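Local atomic coordinates of rifamycin polyketide synthase (Amycolatopsis mediterranei, PDB entry 4LN9), a protein that forms part of the rifamycin assembly line, its double-hotdog dehydratase domain in the terminal module probably removing water from a polyketide intermediate. Residues A68-R73 with I77-G82; L83-V88 with G230-H235; G182-L187 with Y192-T197. One frame throughout, in Å; residues are numbered along the deposited sequence.

Contact 1 (A68-R73 with I77-G82)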
ATOM      1  N   ALA A  68       5.769  19.767 -16.374  1.00 37.28           N
ATOM      2  CA  ALA A  68       6.519  20.132 -17.570  1.00 38.41           C
ATOM      3  C   ALA A  68       7.293  21.431 -17.365  1.00 37.64           C
ATOM      4  O   ALA A  68       8.321  21.656 -18.005  1.00 38.55           O
ATOM      5  CB  ALA A  68       5.589  20.247 -18.771  1.00 41.99           C
ATOM      6  N   ASP A  69       6.892  22.203 -16.355  1.00 39.23           N
ATOM      7  CA  ASP A  69       7.529  23.492 -16.084  1.00 37.19           C
ATOM      8  C   ASP A  69       8.845  23.380 -15.317  1.00 41.84           C
ATOM      9  O   ASP A  69       9.491  24.389 -15.029  1.00 43.40           O
ATOM     10  CB  ASP A  69       6.566  24.424 -15.350  1.00 38.69           C
ATOM     11  CG  ASP A  69       5.529  25.026 -16.274  1.00 41.68           C
ATOM     12  OD1 ASP A  69       5.679  24.875 -17.506  1.00 47.50           O
ATOM     13  OD2 ASP A  69       4.542  25.604 -15.773  1.00 42.34           O
ATOM     14  N   HIS A  70       9.236  22.156 -14.978  1.00 41.19           N
ATOM     15  CA  HIS A  70      10.561  21.901 -14.421  1.00 40.09           C
ATOM     16  C   HIS A  70      11.257  20.828 -15.201  1.00 43.21           C
ATOM     17  O   HIS A  70      10.917  19.649 -15.092  1.00 46.66           O
ATOM     18  CB  HIS A  70      10.457  21.496 -12.955  1.00 40.21           C
ATOM     19  CG  HIS A  70      11.794  21.348 -12.266  1.00 38.71           C
ATOM     20  ND1 HIS A  70      12.493  20.199 -12.283  1.00 36.92           N
ATOM     21  CD2 HIS A  70      12.547  22.256 -11.525  1.00 37.75           C
ATOM     22  CE1 HIS A  70      13.647  20.367 -11.608  1.00 40.42           C
ATOM     23  NE2 HIS A  70      13.673  21.624 -11.136  1.00 39.27           N
ATOM     24  N   ALA A  71      12.158  21.240 -16.086  1.00 45.91           N
ATOM     25  CA  ALA A  71      12.844  20.309 -16.973  1.00 47.40           C
ATOM     26  C   ALA A  71      14.311  20.699 -17.078  1.00 48.56           C
ATOM     27  O   ALA A  71      14.638  21.884 -17.145  1.00 58.39           O
ATOM     28  CB  ALA A  71      12.194  20.316 -18.351  1.00 51.14           C
ATOM     29  N   VAL A  72      15.195  19.715 -16.958  1.00 50.04           N
ATOM     30  CA  VAL A  72      16.628  19.972 -17.050  1.00 55.47           C
ATOM     31  C   VAL A  72      17.229  19.346 -18.311  1.00 56.45           C
ATOM     32  O   VAL A  72      17.199  18.128 -18.484  1.00 50.78           O
ATOM     33  CB  VAL A  72      17.378  19.467 -15.800  1.00 54.08           C
ATOM     34  CG1 VAL A  72      18.874  19.696 -15.950  1.00 61.14           C
ATOM     35  CG2 VAL A  72      16.851  20.155 -14.550  1.00 56.63           C
ATOM     36  N   ARG A  73      17.722  20.194 -19.210  1.00 66.33           N
ATOM     37  CA  ARG A  73      18.021  19.789 -20.583  1.00 66.03           C
ATOM     38  C   ARG A  73      16.827  19.116 -21.253  1.00 64.79           C
ATOM     39  O   ARG A  73      16.925  17.995 -21.753  1.00 68.32           O
ATOM     40  CB  ARG A  73      19.251  18.882 -20.628  1.00 61.37           C
ATOM     41  CG  ARG A  73      20.556  19.606 -20.337  1.00 69.26           C
ATOM     42  CD  ARG A  73      21.467  18.762 -19.460  1.00 67.27           C
ATOM     43  NE  ARG A  73      22.660  19.496 -19.047  1.00 75.57           N
ATOM     44  CZ  ARG A  73      23.625  18.985 -18.290  1.00 77.40           C
ATOM     45  NH1 ARG A  73      23.532  17.738 -17.848  1.00 70.27           N
ATOM     46  NH2 ARG A  73      24.676  19.725 -17.962  1.00 80.93           N
ATOM     47  N   ILE A  77      11.862  16.397 -15.023  1.00 45.82           N
ATOM     48  CA  ILE A  77      12.217  15.672 -13.802  1.00 45.99           C
ATOM     49  C   ILE A  77      11.557  16.327 -12.587  1.00 45.26           C
ATOM     50  O   ILE A  77      11.444  17.551 -12.528  1.00 37.43           O
ATOM     51  CB  ILE A  77      13.749  15.623 -13.598  1.00 47.98           C
ATOM     52  CG1 ILE A  77      14.281  16.975 -13.118  1.00 46.02           C
ATOM     53  CG2 ILE A  77      14.450  15.201 -14.882  1.00 45.55           C
ATOM     54  CD1 ILE A  77      15.783  17.009 -12.930  1.00 54.99           C
ATOM     55  N   VAL A  78      10.996  15.514 -11.691  1.00 39.44           N
ATOM     56  CA  VAL A  78      10.379  16.057 -10.480  1.00 41.30           C
ATOM     57  C   VAL A  78      11.440  16.777  -9.654  1.00 39.28           C
ATOM     58  O   VAL A  78      12.550  16.267  -9.502  1.00 39.16           O
ATOM     59  CB  VAL A  78       9.707  14.958  -9.626  1.00 39.11           C
ATOM     60  CG1 VAL A  78       9.230  15.530  -8.298  1.00 33.60           C
ATOM     61  CG2 VAL A  78       8.547  14.332 -10.386  1.00 37.98           C
ATOM     62  N   PRO A  79      11.198  18.061  -9.349  1.00 39.27           N
ATOM     63  CA  PRO A  79      12.210  18.799  -8.601  1.00 33.61           C
ATOM     64  C   PRO A  79      12.538  18.110  -7.279  1.00 30.71           C
ATOM     65  O   PRO A  79      11.671  17.469  -6.683  1.00 33.27           O
ATOM     66  CB  PRO A  79      11.542  20.154  -8.345  1.00 36.25           C
ATOM     67  CG  PRO A  79      10.078  19.888  -8.450  1.00 35.43           C
ATOM     68  CD  PRO A  79       9.947  18.825  -9.501  1.00 33.99           C
ATOM     69  N   GLY A  80      13.774  18.264  -6.819  1.00 35.72           N
ATOM     70  CA  GLY A  80      14.129  17.927  -5.444  1.00 35.74           C
ATOM     71  C   GLY A  80      13.086  18.354  -4.426  1.00 37.10           C
ATOM     72  O   GLY A  80      12.827  17.642  -3.456  1.00 30.01           O
ATOM     73  N   THR A  81      12.514  19.537  -4.624  1.00 34.23           N
ATOM     74  CA  THR A  81      11.540  20.085  -3.684  1.00 28.07           C
ATOM     75  C   THR A  81      10.218  19.318  -3.700  1.00 29.14           C
ATOM     76  O   THR A  81       9.486  19.303  -2.710  1.00 32.27           O
ATOM     77  CB  THR A  81      11.265  21.575  -3.962  1.00 31.57           C
ATOM     78  OG1 THR A  81      10.852  21.739  -5.325  1.00 33.18           O
ATOM     79  CG2 THR A  81      12.520  22.400  -3.719  1.00 30.52           C
ATOM     80  N   GLY A  82       9.897  18.711  -4.838  1.00 27.71           N
ATOM     81  CA  GLY A  82       8.721  17.852  -4.927  1.00 25.90           C
ATOM     82  C   GLY A  82       8.895  16.604  -4.086  1.00 25.90           C
ATOM     83  O   GLY A  82       7.966  16.155  -3.416  1.00 29.90           O
TER
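His70 and Pro79 are the first and last residues of the segment that matches the HxxxGxxxxP motif of polyketide synthase dehydratases except at its glycine. The chain turns back between them, and the imidazole of His70 comes to lie against the residues just ahead of helix 80-93. CG of His70 is anti to the backbone N (chi1 -174°), which swings the ring across to the loop that leads into helix 80-93. Its ND1 donates a hydrogen bond of 2.9 Å to the backbone O of Ile77. The bond is somewhat bent, and the acceptor lies 22° out of the ring plane. One ring face rests on Pro79. CB of Pro79 stands 3.8 Å from the centroid of the His70 ring, almost straight above it, as a CH-pi contact. CG1 of Ile77 reaches the ring edge in its plane, 3.8 Å from CE1 of His70. The bond at ND1 and the proline against its face would together limit rotation of the imidazole. In related dehydratases the histidine of this motif is catalytic, and a partner aspartate sits on the helix of the second hotdog. The geometry here is consistent with that, since His70 also touches Asp240 of helix 236-251. Phe198 meets the ring as well, with the two planes at about 45°. The backbones are held less firmly. Ile77 N reaches His70 O in a weak hydrogen bond of 3.4 Å, just past the short strand pair 70-72 and 75-76. Beyond it lies an apolar patch. CD1 of Ile77 meets CG2 of Val72 at 3.7 Å, and Leu263 of strand 263-272 packs against both side chains. Pro79 is the N-cap residue of helix 80-93, and Thr81 in its first turn bonds through OG1 to Pro236 O.

Contact 2 (L83-V88 with G230-H235)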
ATOM      1  N   LEU A  83      10.110  16.067  -4.092  1.00 28.97           N
ATOM      2  CA  LEU A  83      10.446  14.915  -3.267  1.00 30.70           C
ATOM      3  C   LEU A  83      10.408  15.267  -1.782  1.00 30.54           C
ATOM      4  O   LEU A  83       9.868  14.516  -0.969  1.00 27.29           O
ATOM      5  CB  LEU A  83      11.825  14.374  -3.653  1.00 26.71           C
ATOM      6  CG  LEU A  83      11.906  13.879  -5.098  1.00 32.80           C
ATOM      7  CD1 LEU A  83      13.249  13.220  -5.375  1.00 37.53           C
ATOM      8  CD2 LEU A  83      10.760  12.921  -5.391  1.00 40.13           C
ATOM      9  N   VAL A  84      10.920  16.448  -1.448  1.00 25.73           N
ATOM     10  CA  VAL A  84      10.831  16.981  -0.090  1.00 31.37           C
ATOM     11  C   VAL A  84       9.383  17.077   0.387  1.00 27.23           C
ATOM     12  O   VAL A  84       9.060  16.659   1.501  1.00 26.90           O
ATOM     13  CB  VAL A  84      11.500  18.367   0.021  1.00 29.29           C
ATOM     14  CG1 VAL A  84      11.164  19.019   1.354  1.00 30.20           C
ATOM     15  CG2 VAL A  84      13.006  18.243  -0.152  1.00 29.42           C
ATOM     16  N   GLU A  85       8.507  17.590  -0.473  1.00 27.27           N
ATOM     17  CA  GLU A  85       7.091  17.733  -0.131  1.00 28.28           C
ATOM     18  C   GLU A  85       6.435  16.373   0.100  1.00 25.38           C
ATOM     19  O   GLU A  85       5.640  16.205   1.025  1.00 27.90           O
ATOM     20  CB  GLU A  85       6.338  18.517  -1.216  1.00 29.76           C
ATOM     21  CG  GLU A  85       4.826  18.291  -1.234  1.00 33.64           C
ATOM     22  CD  GLU A  85       4.085  19.074  -0.157  1.00 32.81           C
ATOM     23  OE1 GLU A  85       4.724  19.895   0.534  1.00 35.15           O
ATOM     24  OE2 GLU A  85       2.864  18.859   0.004  1.00 34.75           O
ATOM     25  N   LEU A  86       6.751  15.413  -0.762  1.00 28.22           N
ATOM     26  CA  LEU A  86       6.253  14.055  -0.598  1.00 27.57           C
ATOM     27  C   LEU A  86       6.693  13.479   0.743  1.00 22.97           C
ATOM     28  O   LEU A  86       5.899  12.865   1.455  1.00 24.77           O
ATOM     29  CB  LEU A  86       6.743  13.169  -1.742  1.00 28.22           C
ATOM     30  CG  LEU A  86       6.304  13.619  -3.137  1.00 31.78           C
ATOM     31  CD1 LEU A  86       6.828  12.671  -4.205  1.00 31.52           C
ATOM     32  CD2 LEU A  86       4.789  13.739  -3.210  1.00 34.72           C
ATOM     33  N   ALA A  87       7.971  13.654   1.062  1.00 27.81           N
ATOM     34  CA  ALA A  87       8.544  13.095   2.280  1.00 27.98           C
ATOM     35  C   ALA A  87       7.876  13.701   3.504  1.00 31.63           C
ATOM     36  O   ALA A  87       7.472  12.986   4.420  1.00 28.41           O
ATOM     37  CB  ALA A  87      10.046  13.333   2.322  1.00 27.62           C
ATOM     38  N   VAL A  88       7.699  15.017   3.493  1.00 29.28           N
ATOM     39  CA  VAL A  88       7.112  15.680   4.643  1.00 25.65           C
ATOM     40  C   VAL A  88       5.614  15.409   4.786  1.00 24.43           C
ATOM     41  O   VAL A  88       5.129  15.207   5.899  1.00 27.24           O
ATOM     42  CB  VAL A  88       7.393  17.191   4.643  1.00 23.68           C
ATOM     43  CG1 VAL A  88       6.572  17.880   5.724  1.00 30.61           C
ATOM     44  CG2 VAL A  88       8.882  17.445   4.845  1.00 26.51           C
ATOM     45  N   GLY A 230      -2.605  25.826  -2.543  1.00 28.08           N
ATOM     46  CA  GLY A 230      -3.385  25.735  -1.316  1.00 25.74           C
ATOM     47  C   GLY A 230      -3.544  24.309  -0.814  1.00 33.03           C
ATOM     48  O   GLY A 230      -3.848  24.093   0.358  1.00 37.49           O
ATOM     49  N   ARG A 231      -3.362  23.331  -1.699  1.00 33.93           N
ATOM     50  CA  ARG A 231      -3.535  21.925  -1.320  1.00 35.05           C
ATOM     51  C   ARG A 231      -2.231  21.241  -0.889  1.00 36.41           C
ATOM     52  O   ARG A 231      -2.248  20.095  -0.439  1.00 37.70           O
ATOM     53  CB  ARG A 231      -4.190  21.116  -2.447  1.00 33.63           C
ATOM     54  CG  ARG A 231      -5.478  21.699  -3.008  1.00 38.68           C
ATOM     55  CD  ARG A 231      -6.066  20.779  -4.072  1.00 50.18           C
ATOM     56  NE  ARG A 231      -6.304  19.430  -3.559  1.00 54.48           N
ATOM     57  CZ  ARG A 231      -6.041  18.311  -4.228  1.00 50.14           C
ATOM     58  NH1 ARG A 231      -5.520  18.369  -5.446  1.00 50.10           N
ATOM     59  NH2 ARG A 231      -6.312  17.131  -3.683  1.00 49.64           N
ATOM     60  N   PHE A 232      -1.102  21.903  -1.134  1.00 30.76           N
ATOM     61  CA  PHE A 232       0.208  21.375  -0.747  1.00 30.76           C
ATOM     62  C   PHE A 232       0.553  21.734   0.696  1.00 35.17           C
ATOM     63  O   PHE A 232       0.039  22.712   1.238  1.00 33.87           O
ATOM     64  CB  PHE A 232       1.299  21.912  -1.675  1.00 29.28           C
ATOM     65  CG  PHE A 232       1.361  21.220  -3.004  1.00 33.36           C
ATOM     66  CD1 PHE A 232       1.859  19.933  -3.107  1.00 32.44           C
ATOM     67  CD2 PHE A 232       1.012  21.891  -4.164  1.00 34.08           C
ATOM     68  CE1 PHE A 232       1.952  19.305  -4.334  1.00 33.94           C
ATOM     69  CE2 PHE A 232       1.122  21.278  -5.398  1.00 39.29           C
ATOM     70  CZ  PHE A 232       1.584  19.979  -5.483  1.00 40.86           C
ATOM     71  N   GLY A 233       1.492  20.997   1.280  1.00 30.63           N
ATOM     72  CA  GLY A 233       2.250  21.501   2.418  1.00 31.96           C
ATOM     73  C   GLY A 233       2.994  22.767   2.039  1.00 32.41           C
ATOM     74  O   GLY A 233       2.686  23.854   2.529  1.00 32.74           O
ATOM     75  N   ILE A 234       3.889  22.638   1.065  1.00 27.51           N
ATOM     76  CA  ILE A 234       4.367  23.787   0.307  1.00 28.76           C
ATOM     77  C   ILE A 234       4.529  23.412  -1.168  1.00 29.87           C
ATOM     78  O   ILE A 234       5.008  22.322  -1.484  1.00 26.66           O
ATOM     79  CB  ILE A 234       5.709  24.306   0.866  1.00 26.35           C
ATOM     80  CG1 ILE A 234       6.116  25.611   0.177  1.00 25.42           C
ATOM     81  CG2 ILE A 234       6.795  23.249   0.723  1.00 31.09           C
ATOM     82  CD1 ILE A 234       7.234  26.349   0.877  1.00 28.41           C
ATOM     83  N   HIS A 235       3.972  24.229  -2.057  1.00 26.85           N
ATOM     84  CA  HIS A 235       4.070  23.946  -3.487  1.00 25.66           C
ATOM     85  C   HIS A 235       5.512  23.839  -3.921  1.00 27.67           C
ATOM     86  O   HIS A 235       6.337  24.673  -3.535  1.00 24.72           O
ATOM     87  CB  HIS A 235       3.325  25.001  -4.309  1.00 27.62           C
ATOM     88  CG  HIS A 235       3.186  24.649  -5.774  1.00 26.22           C
ATOM     89  ND1 HIS A 235       4.249  24.399  -6.558  1.00 30.12           N
ATOM     90  CD2 HIS A 235       2.060  24.526  -6.586  1.00 27.15           C
ATOM     91  CE1 HIS A 235       3.830  24.111  -7.804  1.00 31.31           C
ATOM     92  NE2 HIS A 235       2.492  24.218  -7.827  1.00 27.93           N
TER
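Glu85 reaches from helix 80-93 to the loop 230-235 and grips two successive backbone N-H groups with its carboxylate. Of the residues here it has by far the most surface buried, followed by Ile234 and Phe232. OE1 of Glu85 accepts from Ile234 N at 2.9 Å. That bond is nearly straight, 173° at the hydrogen, but the donor comes from above the carboxylate plane. OE2 of Glu85 accepts from Gly233 N at 2.8 Å, on its syn side and closer to the plane. The glutamate chain is bent at chi2 (79°), which brings the carboxylate up to the loop, where each oxygen meets one N-H. Phe232 lies beside it. CD1 of Phe232 is 3.4 Å from OE2 of Glu85, with this oxygen at the ring edge and in the ring plane. The ring and carboxylate planes stand 83° apart, so the carboxylate meets the aromatic C-H rim nearly upright. The methyl CG2 of Ile234 lies alongside, 3.9 Å from OE1 of Glu85. OE2 has a further partner in NE2 of His38, whose ring also meets that of Phe232 almost at right angles. The buried carboxylate is thus satisfied by two amides and an imidazole. Ile234 O lies 3.2 Å from OE1 of Glu85; both are acceptors, so they do not bond. The two amide bonds hold the loop to the helix just before His235, which begins the HPxxxD segment of the dehydratase family. His235 is the N-cap of helix 236-251, and its ND1 caps Ala237 N. The contact joins the central helix of the first hotdog to the lead-in of the second. Val84 and Val88 of the same helix pack on strands 98-104 and 263-272, while Ile234 touches Leu272.

Contact 3 (G182-L187 with Y192-T197)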
ATOM      1  N   GLY A 182      16.153  39.424 -17.933  1.00 45.62           N
ATOM      2  CA  GLY A 182      16.906  38.436 -18.663  1.00 48.15           C
ATOM      3  C   GLY A 182      17.380  37.205 -17.920  1.00 57.55           C
ATOM      4  O   GLY A 182      17.804  36.246 -18.524  1.00 52.35           O
ATOM      5  N   ALA A 183      17.282  37.221 -16.606  1.00 51.10           N
ATOM      6  CA  ALA A 183      17.905  36.194 -15.767  1.00 50.18           C
ATOM      7  C   ALA A 183      17.384  34.779 -16.039  1.00 43.62           C
ATOM      8  O   ALA A 183      18.166  33.831 -16.109  1.00 47.01           O
ATOM      9  CB  ALA A 183      17.763  36.549 -14.290  1.00 51.97           C
ATOM     10  N   TYR A 184      16.065  34.628 -16.131  1.00 42.42           N
ATOM     11  CA  TYR A 184      15.460  33.312 -16.352  1.00 46.15           C
ATOM     12  C   TYR A 184      15.783  32.766 -17.749  1.00 54.71           C
ATOM     13  O   TYR A 184      15.709  31.559 -17.983  1.00 55.35           O
ATOM     14  CB  TYR A 184      13.939  33.357 -16.130  1.00 43.38           C
ATOM     15  CG  TYR A 184      13.488  33.074 -14.702  1.00 45.50           C
ATOM     16  CD1 TYR A 184      12.565  33.899 -14.067  1.00 41.05           C
ATOM     17  CD2 TYR A 184      13.896  31.923 -14.033  1.00 42.56           C
ATOM     18  CE1 TYR A 184      12.139  33.640 -12.775  1.00 47.11           C
ATOM     19  CE2 TYR A 184      13.475  31.656 -12.741  1.00 41.38           C
ATOM     20  CZ  TYR A 184      12.600  32.519 -12.114  1.00 40.39           C
ATOM     21  OH  TYR A 184      12.185  32.262 -10.826  1.00 37.50           O
ATOM     22  N   ASP A 185      16.180  33.653 -18.658  1.00 60.18           N
ATOM     23  CA  ASP A 185      16.656  33.248 -19.981  1.00 51.58           C
ATOM     24  C   ASP A 185      18.094  32.744 -19.917  1.00 51.05           C
ATOM     25  O   ASP A 185      18.452  31.764 -20.571  1.00 53.88           O
ATOM     26  CB  ASP A 185      16.560  34.411 -20.972  1.00 55.94           C
ATOM     27  CG  ASP A 185      15.143  34.650 -21.458  1.00 62.92           C
ATOM     28  OD1 ASP A 185      14.293  33.750 -21.291  1.00 62.62           O
ATOM     29  OD2 ASP A 185      14.881  35.738 -22.014  1.00 71.48           O
ATOM     30  N   VAL A 186      18.920  33.435 -19.139  1.00 51.63           N
ATOM     31  CA  VAL A 186      20.319  33.063 -18.986  1.00 56.66           C
ATOM     32  C   VAL A 186      20.454  31.719 -18.272  1.00 63.30           C
ATOM     33  O   VAL A 186      21.353  30.932 -18.573  1.00 56.93           O
ATOM     34  CB  VAL A 186      21.102  34.145 -18.216  1.00 52.79           C
ATOM     35  CG1 VAL A 186      22.561  33.743 -18.070  1.00 55.23           C
ATOM     36  CG2 VAL A 186      20.979  35.488 -18.921  1.00 58.13           C
ATOM     37  N   LEU A 187      19.483  31.416 -17.413  1.00 55.80           N
ATOM     38  CA  LEU A 187      19.409  30.117 -16.747  1.00 61.40           C
ATOM     39  C   LEU A 187      18.992  29.002 -17.706  1.00 49.24           C
ATOM     40  O   LEU A 187      19.545  27.902 -17.667  1.00 57.02           O
ATOM     41  CB  LEU A 187      18.449  30.177 -15.554  1.00 51.43           C
ATOM     42  CG  LEU A 187      18.936  30.934 -14.316  1.00 49.26           C
ATOM     43  CD1 LEU A 187      17.941  30.803 -13.172  1.00 46.23           C
ATOM     44  CD2 LEU A 187      20.313  30.444 -13.892  1.00 50.77           C
ATOM     45  N   TYR A 192      18.880  25.093 -17.221  1.00 59.41           N
ATOM     46  CA  TYR A 192      17.736  25.083 -16.307  1.00 52.08           C
ATOM     47  C   TYR A 192      16.475  25.586 -17.004  1.00 52.79           C
ATOM     48  O   TYR A 192      16.277  26.794 -17.134  1.00 56.64           O
ATOM     49  CB  TYR A 192      18.014  25.970 -15.088  1.00 55.33           C
ATOM     50  CG  TYR A 192      19.179  25.524 -14.233  1.00 57.61           C
ATOM     51  CD1 TYR A 192      19.020  24.532 -13.274  1.00 60.42           C
ATOM     52  CD2 TYR A 192      20.392  26.200 -14.276  1.00 61.32           C
ATOM     53  CE1 TYR A 192      20.065  24.159 -12.449  1.00 57.68           C
ATOM     54  CE2 TYR A 192      21.443  25.836 -13.455  1.00 62.64           C
ATOM     55  CZ  TYR A 192      21.273  24.819 -12.541  1.00 60.95           C
ATOM     56  OH  TYR A 192      22.317  24.451 -11.723  1.00 69.08           O
ATOM     57  N   GLY A 193      15.555  24.676 -17.307  1.00 47.63           N
ATOM     58  CA  GLY A 193      14.330  25.057 -18.005  1.00 48.44           C
ATOM     59  C   GLY A 193      13.158  25.312 -17.072  1.00 51.25           C
ATOM     60  O   GLY A 193      12.257  24.480 -16.963  1.00 46.76           O
ATOM     61  N   TYR A 194      13.113  26.498 -16.471  1.00 43.52           N
ATOM     62  CA  TYR A 194      11.961  26.871 -15.656  1.00 41.72           C
ATOM     63  C   TYR A 194      10.836  27.443 -16.509  1.00 45.73           C
ATOM     64  O   TYR A 194      10.939  28.558 -17.022  1.00 43.19           O
ATOM     65  CB  TYR A 194      12.351  27.870 -14.565  1.00 39.21           C
ATOM     66  CG  TYR A 194      13.376  27.349 -13.584  1.00 37.92           C
ATOM     67  CD1 TYR A 194      13.071  26.313 -12.707  1.00 38.10           C
ATOM     68  CD2 TYR A 194      14.620  27.953 -13.474  1.00 34.53           C
ATOM     69  CE1 TYR A 194      13.999  25.861 -11.785  1.00 34.52           C
ATOM     70  CE2 TYR A 194      15.553  27.509 -12.558  1.00 37.70           C
ATOM     71  CZ  TYR A 194      15.243  26.457 -11.723  1.00 35.30           C
ATOM     72  OH  TYR A 194      16.176  26.010 -10.814  1.00 41.72           O
ATOM     73  N   GLY A 195       9.744  26.696 -16.612  1.00 38.32           N
ATOM     74  CA  GLY A 195       8.510  27.228 -17.174  1.00 41.82           C
ATOM     75  C   GLY A 195       7.777  28.126 -16.197  1.00 43.08           C
ATOM     76  O   GLY A 195       8.230  28.324 -15.070  1.00 43.14           O
ATOM     77  N   PRO A 196       6.583  28.590 -16.593  1.00 44.74           N
ATOM     78  CA  PRO A 196       5.810  29.622 -15.903  1.00 44.15           C
ATOM     79  C   PRO A 196       5.520  29.293 -14.441  1.00 46.66           C
ATOM     80  O   PRO A 196       5.514  30.194 -13.603  1.00 37.06           O
ATOM     81  CB  PRO A 196       4.507  29.669 -16.700  1.00 44.65           C
ATOM     82  CG  PRO A 196       4.907  29.263 -18.075  1.00 46.29           C
ATOM     83  CD  PRO A 196       5.985  28.233 -17.893  1.00 45.60           C
ATOM     84  N   THR A 197       5.194  28.038 -14.148  1.00 39.27           N
ATOM     85  CA  THR A 197       4.906  27.648 -12.771  1.00 40.25           C
ATOM     86  C   THR A 197       6.082  27.937 -11.842  1.00 36.15           C
ATOM     87  O   THR A 197       5.891  28.363 -10.702  1.00 38.68           O
ATOM     88  CB  THR A 197       4.512  26.164 -12.657  1.00 34.65           C
ATOM     89  OG1 THR A 197       3.401  25.896 -13.521  1.00 37.67           O
ATOM     90  CG2 THR A 197       4.123  25.827 -11.225  1.00 37.84           C
TER
HETATM   91  O   HOH W   1      15.039  29.395 -16.856  1.00 46.64           O
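Leu187 and Tyr184 form two bumps on helix 183-190, and Tyr192 and Tyr194 project from strand 192-194 to meet them. The strand belongs to a GYxYGP sequence, a recurring motif of polyketide synthase dehydratases. Its two tyrosines are alternate residues of the strand and emerge on the same side. In each, CG is anti to the carbonyl carbon (chi1 -62° and -61°), which sets the rings side by side. The helix and strand segments come within 7.8 Å and run at 135° to each other. Leu187 points at the strand. Its CD1 enters the notch between the Tyr184 and Tyr194 rings, where it lies at the edge of the latter, 4.1 Å from CE2 of Tyr194. CB of Leu187 lies beside CB of Tyr192 at 4.3 Å. Tyr184 crosses Tyr194 at about a right angle. CE2 of Tyr184 touches CD2 of Tyr194 at 3.9 Å, and the latter atom lies near the plane of the Tyr184 ring. Polar links close the tight turn from helix to strand. Tyr192 N donates to Leu187 O at 2.9 Å, although the donor is tilted from the carbonyl plane. A water donates to Tyr192 O at 2.9 Å; it also lies by Tyr184 O, but so close that this second link is doubtful. The phenol ends find partners elsewhere. Tyr184 OH bonds to His244 NE2 and Val201 N, and Tyr192 OH bonds to Arg262 N. Helix 236-251 lies along the aromatic side: His244 meets the rings of Tyr184 and Tyr194, and Met247 touches Tyr192 and Tyr194. Strand 192-194 is the outermost strand of a small antiparallel sheet and pairs with strand 70-72, through backbone bonding of Gly193 with Ala71.

In the fold
Contact 1 lies between the other two. Its centre is about 14 Å from that of contact 2, with which it shares helix 80-93, and about 12 Å from that of contact 3. Val78 CG1, just before the helix, meets Leu83 CD2 at 4.2 Å. Toward contact 3, Asp69 O is 2.8 Å from Gly195 N, a probable hydrogen bond, and His70 CD2 packs on Tyr194 CE1 at 3.9 Å. Contacts 2 and 3, about 22 Å apart between centres, touch where His235 CE1 meets Thr197 CG2 at 3.8 Å. Contacts 1 and 3 meet at His70 and Asp240, the probable active-site pair by family resemblance; Tyr194 also touches Asp240. Contact 2 holds the loop before that aspartate's helix.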